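Local coordinates for protein Pcdhgc3 (Mus musculus, PDB 4ZI8), which probably mediates calcium-dependent homophilic cell adhesion between neurons, and is seen here as the first three extracellular cadherin domains, at residues T251-V256 with L294-R299; H308-Q313 with V328-V333. All blocks are in the same frame, centred on the assembly; numbering follows the deposited sequence.

How the contacts relate
Both contacts belong to the third cadherin domain of the chain and follow each other in sequence, strand 293-296 running on toward strand 307-316. Contact 1 joins two strands of one sheet, contact 2 two strands of the sheet that faces it, and their centres lie about 10 Å apart. Between them is the hydrophobic interior of the sandwich: Val253 CG1 meets Val330 CG2 at 3.6 Å, and Leu294 CD2 meets Ile310 CD1 at 3.8 Å. Contact 2 is the more buried, a regular antiparallel pairing; contact 1 is partly buried and its register is shifted by a bulge. In both, backbone hydrogen bonds hold the strands while the polar side chains lie mainly on the outer faces.

Contact 1: residues T251-V256 with L294-R299; sequences TRVAQV and LTIKGR
Val253 packs into the angle between Leu294 and Ile296, and this is the tight part of the pairing. Its CG1, anti to the backbone N (chi1 177°), reaches Leu294 CD2 at 3.8 Å, while its CG2 lies 3.7 Å from Ile296 CD1, the two side chains meeting at about a right angle. A classic beta bulge turns Val253 inward: Val253 and Ala254 both face Leu294, whose carbonyl oxygen takes both N-H groups. The bond from Val253 N to Leu294 O is short, 2.7 Å, and that from Ala254 N to the same oxygen longer, 3.3 Å. Leu294 N returns a bond to Ala254 O, and on the N-terminal side of the bulge Ile296 N binds Thr251 O at 2.9 Å.

The other face is looser: Arg252 and Thr295 form a non-hydrogen-bonded pair, Thr295 CG2 stays 4.1 Å from Arg252 CA, and the arginine is exposed. Thr295 CB rests on Thr251 O at 3.4 Å. Thr251, ending the pairing, bonds its hydroxyl to Pro248 O, and its CB meets Ile296 CG1 at 4.0 Å. One carbonyl serving two donors thus absorbs the extra residue, and Val253, Leu294 and Ile296 give the inward side an apolar surface.

Contact 2: residues H308-Q313 with V328-V333; sequences HEIYIQ and VLVEVV
His308 and Val330 exchange two backbone hydrogen bonds, and Ile310 and Val328 exchange two more, so all four residues have both N-H and C=O engaged across the pairing. His308 N gives to Val330 O at 2.8 Å, nearly straight at 173°, and Val330 N returns the bond to His308 O. The second hydrogen-bonded pair is as regular, with Val328 N to Ile310 O at 2.7 Å. Between the two pairs Glu309 and Leu329 make a non-hydrogen-bonded pair; the N-H and C=O of Leu329 turn the other way, to Tyr239 and Ala241 on strand 238-244. Tyr311 O is likewise taken from outside, by Asn277 ND2. Further along, Tyr311 and Gln313 bond through their backbones to Gly274 and Ser272 on the side of strand 269-273, and Ile312 to Cys326.

The side chains alternate. On the inner face Ile310 CD1 reaches Val330 CG2 at 3.6 Å, and Ile312 CD1 meets Val328 CG2 at 3.8 Å, each a diagonal contact rather than one between directly paired residues. With CG anti to the carbonyl carbon (chi1 -60°), the His308 ring receives Val332 CG2 at its edge, 3.6 Å from CD2. On the outer face the Glu309 and Leu329 chains run side by side, and CG of the glutamate touches Leu329 CD2 at 3.5 Å.

These strands are the two arms of a hairpin at the centre of a four-stranded sheet, between strands 238-244 and 269-273. Val328 and Val330 lean on strand 252-259 of the facing sheet, while Tyr311, on the outer side, packs against Leu91 of the second subunit.

Contact 1: residues T251-V256 with L294-R299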
loop_
_atom_site.group_PDB
_atom_site.type_symbol
_atom_site.label_atom_id
_atom_site.label_comp_id
_atom_site.label_asym_id
_atom_site.label_seq_id
_atom_site.Cartn_x
_atom_site.Cartn_y
_atom_site.Cartn_z
ATOM N N THR B 251 -16.677 -32.628 32.627
ATOM C CA THR B 251 -18.068 -32.634 32.174
ATOM C C THR B 251 -18.309 -31.491 31.192
ATOM O O THR B 251 -18.006 -30.347 31.495
ATOM C CB THR B 251 -19.058 -32.520 33.346
ATOM O OG1 THR B 251 -18.916 -33.668 34.189
ATOM C CG2 THR B 251 -20.473 -32.486 32.825
ATOM N N ARG B 252 -18.830 -31.811 30.009
ATOM C CA ARG B 252 -19.147 -30.800 29.005
ATOM C C ARG B 252 -20.325 -29.969 29.473
ATOM O O ARG B 252 -21.373 -30.518 29.829
ATOM C CB ARG B 252 -19.456 -31.460 27.663
ATOM C CG ARG B 252 -20.170 -30.568 26.664
ATOM C CD ARG B 252 -20.149 -31.221 25.300
ATOM N NE ARG B 252 -20.879 -30.447 24.305
ATOM C CZ ARG B 252 -20.725 -30.596 23.000
ATOM N NH1 ARG B 252 -19.854 -31.479 22.538
ATOM N NH2 ARG B 252 -21.434 -29.864 22.161
ATOM N N VAL B 253 -20.151 -28.650 29.502
ATOM C CA VAL B 253 -21.207 -27.733 29.926
ATOM C C VAL B 253 -21.915 -27.133 28.713
ATOM O O VAL B 253 -23.133 -27.141 28.612
ATOM C CB VAL B 253 -20.648 -26.608 30.798
ATOM C CG1 VAL B 253 -21.747 -25.626 31.174
ATOM C CG2 VAL B 253 -20.037 -27.176 32.028
ATOM N N ALA B 254 -21.137 -26.616 27.783
ATOM C CA ALA B 254 -21.697 -25.955 26.621
ATOM C C ALA B 254 -20.621 -25.873 25.553
ATOM O O ALA B 254 -19.436 -25.984 25.873
ATOM C CB ALA B 254 -22.215 -24.551 26.979
ATOM N N GLN B 255 -21.024 -25.722 24.297
ATOM C CA GLN B 255 -20.075 -25.288 23.270
ATOM C C GLN B 255 -20.566 -23.993 22.607
ATOM O O GLN B 255 -21.646 -23.953 22.011
ATOM C CB GLN B 255 -19.853 -26.374 22.221
ATOM C CG GLN B 255 -18.811 -25.999 21.173
ATOM C CD GLN B 255 -18.506 -27.133 20.220
ATOM O OE1 GLN B 255 -19.344 -28.009 19.984
ATOM N NE2 GLN B 255 -17.298 -27.139 19.681
ATOM N N VAL B 256 -19.780 -22.925 22.714
ATOM C CA VAL B 256 -20.174 -21.675 22.091
ATOM C C VAL B 256 -19.540 -21.582 20.696
ATOM O O VAL B 256 -18.513 -22.216 20.418
ATOM C CB VAL B 256 -19.784 -20.477 22.949
ATOM C CG1 VAL B 256 -20.372 -20.644 24.378
ATOM C CG2 VAL B 256 -18.261 -20.339 23.010
ATOM N N LEU B 294 -16.880 -25.410 26.805
ATOM C CA LEU B 294 -16.794 -25.091 28.217
ATOM C C LEU B 294 -17.042 -26.354 29.033
ATOM O O LEU B 294 -18.039 -27.064 28.796
ATOM C CB LEU B 294 -17.817 -24.019 28.570
ATOM C CG LEU B 294 -17.906 -23.535 30.013
ATOM C CD1 LEU B 294 -16.746 -22.609 30.352
ATOM C CD2 LEU B 294 -19.260 -22.851 30.231
ATOM N N THR B 295 -16.130 -26.654 29.959
ATOM C CA THR B 295 -16.225 -27.858 30.784
ATOM C C THR B 295 -16.174 -27.504 32.280
ATOM O O THR B 295 -15.724 -26.418 32.664
ATOM C CB THR B 295 -15.085 -28.868 30.496
ATOM O OG1 THR B 295 -13.827 -28.190 30.486
ATOM C CG2 THR B 295 -15.257 -29.570 29.160
ATOM N N ILE B 296 -16.608 -28.436 33.121
ATOM C CA ILE B 296 -16.413 -28.305 34.559
ATOM C C ILE B 296 -14.965 -28.538 34.873
ATOM O O ILE B 296 -14.349 -29.480 34.365
ATOM C CB ILE B 296 -17.278 -29.291 35.333
ATOM C CG1 ILE B 296 -18.743 -28.971 35.066
ATOM C CG2 ILE B 296 -16.956 -29.245 36.849
ATOM C CD1 ILE B 296 -19.156 -27.592 35.601
ATOM N N LYS B 297 -14.411 -27.676 35.702
ATOM C CA LYS B 297 -13.037 -27.838 36.143
ATOM C C LYS B 297 -12.970 -28.072 37.650
ATOM O O LYS B 297 -12.263 -28.964 38.113
ATOM C CB LYS B 297 -12.222 -26.600 35.756
ATOM C CG LYS B 297 -10.777 -26.635 36.206
ATOM C CD LYS B 297 -10.029 -25.392 35.729
ATOM C CE LYS B 297 -8.779 -25.139 36.564
ATOM N NZ LYS B 297 -8.103 -23.850 36.204
ATOM N N GLY B 298 -13.697 -27.263 38.418
ATOM C CA GLY B 298 -13.681 -27.376 39.870
ATOM C C GLY B 298 -14.842 -28.218 40.362
ATOM O O GLY B 298 -15.270 -29.150 39.685
ATOM N N ARG B 299 -15.352 -27.923 41.554
ATOM C CA ARG B 299 -16.495 -28.669 42.071
ATOM C C ARG B 299 -17.691 -27.754 42.264
ATOM O O ARG B 299 -17.628 -26.796 43.016
ATOM C CB ARG B 299 -16.159 -29.356 43.394
ATOM C CG ARG B 299 -17.321 -30.183 43.930
ATOM C CD ARG B 299 -17.020 -30.764 45.303
ATOM N NE ARG B 299 -16.997 -29.756 46.367
ATOM C CZ ARG B 299 -18.078 -29.298 47.003
ATOM N NH1 ARG B 299 -19.287 -29.741 46.677
ATOM N NH2 ARG B 299 -17.954 -28.388 47.964
#

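Contact 2: residues H308-Q313 with V328-V333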
loop_
_atom_site.group_PDB
_atom_site.type_symbol
_atom_site.label_atom_id
_atom_site.label_comp_id
_atom_site.label_asym_id
_atom_site.label_seq_id
_atom_site.Cartn_x
_atom_site.Cartn_y
_atom_site.Cartn_z
ATOM N N HIS B 308 -24.413 -19.969 37.854
ATOM C CA HIS B 308 -23.181 -19.290 37.458
ATOM C C HIS B 308 -23.408 -18.562 36.137
ATOM O O HIS B 308 -24.006 -19.132 35.220
ATOM C CB HIS B 308 -22.025 -20.294 37.336
ATOM C CG HIS B 308 -21.725 -21.027 38.609
ATOM N ND1 HIS B 308 -20.923 -20.504 39.603
ATOM C CD2 HIS B 308 -22.134 -22.242 39.054
ATOM C CE1 HIS B 308 -20.864 -21.360 40.612
ATOM N NE2 HIS B 308 -21.579 -22.425 40.296
ATOM N N GLU B 309 -22.980 -17.300 36.061
ATOM C CA GLU B 309 -23.020 -16.519 34.825
ATOM C C GLU B 309 -21.625 -16.407 34.243
ATOM O O GLU B 309 -20.767 -15.784 34.841
ATOM C CB GLU B 309 -23.550 -15.110 35.059
ATOM C CG GLU B 309 -24.996 -15.005 35.400
ATOM C CD GLU B 309 -25.562 -13.621 35.080
ATOM O OE1 GLU B 309 -25.161 -13.028 34.037
ATOM O OE2 GLU B 309 -26.406 -13.138 35.877
ATOM N N ILE B 310 -21.397 -16.985 33.085
ATOM C CA ILE B 310 -20.069 -16.984 32.510
ATOM C C ILE B 310 -20.048 -16.224 31.188
ATOM O O ILE B 310 -20.798 -16.545 30.273
ATOM C CB ILE B 310 -19.583 -18.393 32.250
ATOM C CG1 ILE B 310 -19.643 -19.206 33.538
ATOM C CG2 ILE B 310 -18.179 -18.374 31.654
ATOM C CD1 ILE B 310 -19.797 -20.637 33.220
ATOM N N TYR B 311 -19.187 -15.233 31.075
ATOM C CA TYR B 311 -19.107 -14.500 29.826
ATOM C C TYR B 311 -17.912 -15.004 29.034
ATOM O O TYR B 311 -16.818 -15.212 29.577
ATOM C CB TYR B 311 -18.996 -12.995 30.049
ATOM C CG TYR B 311 -20.242 -12.351 30.582
ATOM C CD1 TYR B 311 -20.576 -12.459 31.920
ATOM C CD2 TYR B 311 -21.070 -11.616 29.756
ATOM C CE1 TYR B 311 -21.710 -11.856 32.428
ATOM C CE2 TYR B 311 -22.207 -11.006 30.252
ATOM C CZ TYR B 311 -22.522 -11.133 31.590
ATOM O OH TYR B 311 -23.651 -10.536 32.108
ATOM N N ILE B 312 -18.138 -15.239 27.760
ATOM C CA ILE B 312 -17.089 -15.777 26.925
ATOM C C ILE B 312 -16.849 -14.784 25.779
ATOM O O ILE B 312 -17.778 -14.153 25.279
ATOM C CB ILE B 312 -17.459 -17.171 26.419
ATOM C CG1 ILE B 312 -17.504 -18.150 27.615
ATOM C CG2 ILE B 312 -16.475 -17.656 25.344
ATOM C CD1 ILE B 312 -17.842 -19.569 27.234
ATOM N N GLN B 313 -15.594 -14.633 25.393
ATOM C CA GLN B 313 -15.248 -13.649 24.405
ATOM C C GLN B 313 -14.702 -14.389 23.203
ATOM O O GLN B 313 -14.011 -15.398 23.370
ATOM C CB GLN B 313 -14.234 -12.678 24.985
ATOM C CG GLN B 313 -13.543 -11.828 23.963
ATOM C CD GLN B 313 -12.440 -11.001 24.585
ATOM O OE1 GLN B 313 -12.675 -9.880 25.028
ATOM N NE2 GLN B 313 -11.233 -11.559 24.635
ATOM N N VAL B 328 -23.004 -17.580 29.133
ATOM C CA VAL B 328 -23.481 -18.912 29.440
ATOM C C VAL B 328 -24.057 -18.905 30.852
ATOM O O VAL B 328 -23.371 -18.532 31.792
ATOM C CB VAL B 328 -22.363 -19.948 29.366
ATOM C CG1 VAL B 328 -22.952 -21.345 29.470
ATOM C CG2 VAL B 328 -21.590 -19.760 28.074
ATOM N N LEU B 329 -25.326 -19.269 30.981
ATOM C CA LEU B 329 -25.972 -19.411 32.280
ATOM C C LEU B 329 -25.906 -20.867 32.679
ATOM O O LEU B 329 -26.540 -21.704 32.052
ATOM C CB LEU B 329 -27.418 -18.947 32.222
ATOM C CG LEU B 329 -27.599 -17.456 31.970
ATOM C CD1 LEU B 329 -29.077 -17.090 31.801
ATOM C CD2 LEU B 329 -27.001 -16.710 33.136
ATOM N N VAL B 330 -25.120 -21.172 33.704
ATOM C CA VAL B 330 -24.992 -22.550 34.193
ATOM C C VAL B 330 -25.802 -22.708 35.478
ATOM O O VAL B 330 -25.438 -22.166 36.529
ATOM C CB VAL B 330 -23.534 -22.948 34.469
ATOM C CG1 VAL B 330 -23.459 -24.385 34.997
ATOM C CG2 VAL B 330 -22.704 -22.801 33.216
ATOM N N GLU B 331 -26.917 -23.411 35.357
ATOM C CA GLU B 331 -27.778 -23.726 36.494
ATOM C C GLU B 331 -27.302 -25.015 37.147
ATOM O O GLU B 331 -27.192 -26.046 36.494
ATOM C CB GLU B 331 -29.237 -23.855 36.065
ATOM C CG GLU B 331 -30.160 -24.234 37.223
ATOM C CD GLU B 331 -31.594 -24.500 36.788
ATOM O OE1 GLU B 331 -31.919 -24.215 35.610
ATOM O OE2 GLU B 331 -32.390 -24.992 37.629
ATOM N N VAL B 332 -26.984 -24.937 38.428
ATOM C CA VAL B 332 -26.565 -26.101 39.193
ATOM C C VAL B 332 -27.780 -26.857 39.721
ATOM O O VAL B 332 -28.641 -26.263 40.379
ATOM C CB VAL B 332 -25.679 -25.706 40.382
ATOM C CG1 VAL B 332 -25.208 -26.945 41.106
ATOM C CG2 VAL B 332 -24.499 -24.850 39.912
ATOM N N VAL B 333 -27.834 -28.159 39.450
ATOM C CA VAL B 333 -28.972 -28.983 39.797
ATOM C C VAL B 333 -28.685 -29.818 41.052
ATOM O O VAL B 333 -27.668 -30.508 41.150
ATOM C CB VAL B 333 -29.352 -29.897 38.645
ATOM C CG1 VAL B 333 -30.513 -30.767 39.050
ATOM C CG2 VAL B 333 -29.702 -29.066 37.414
#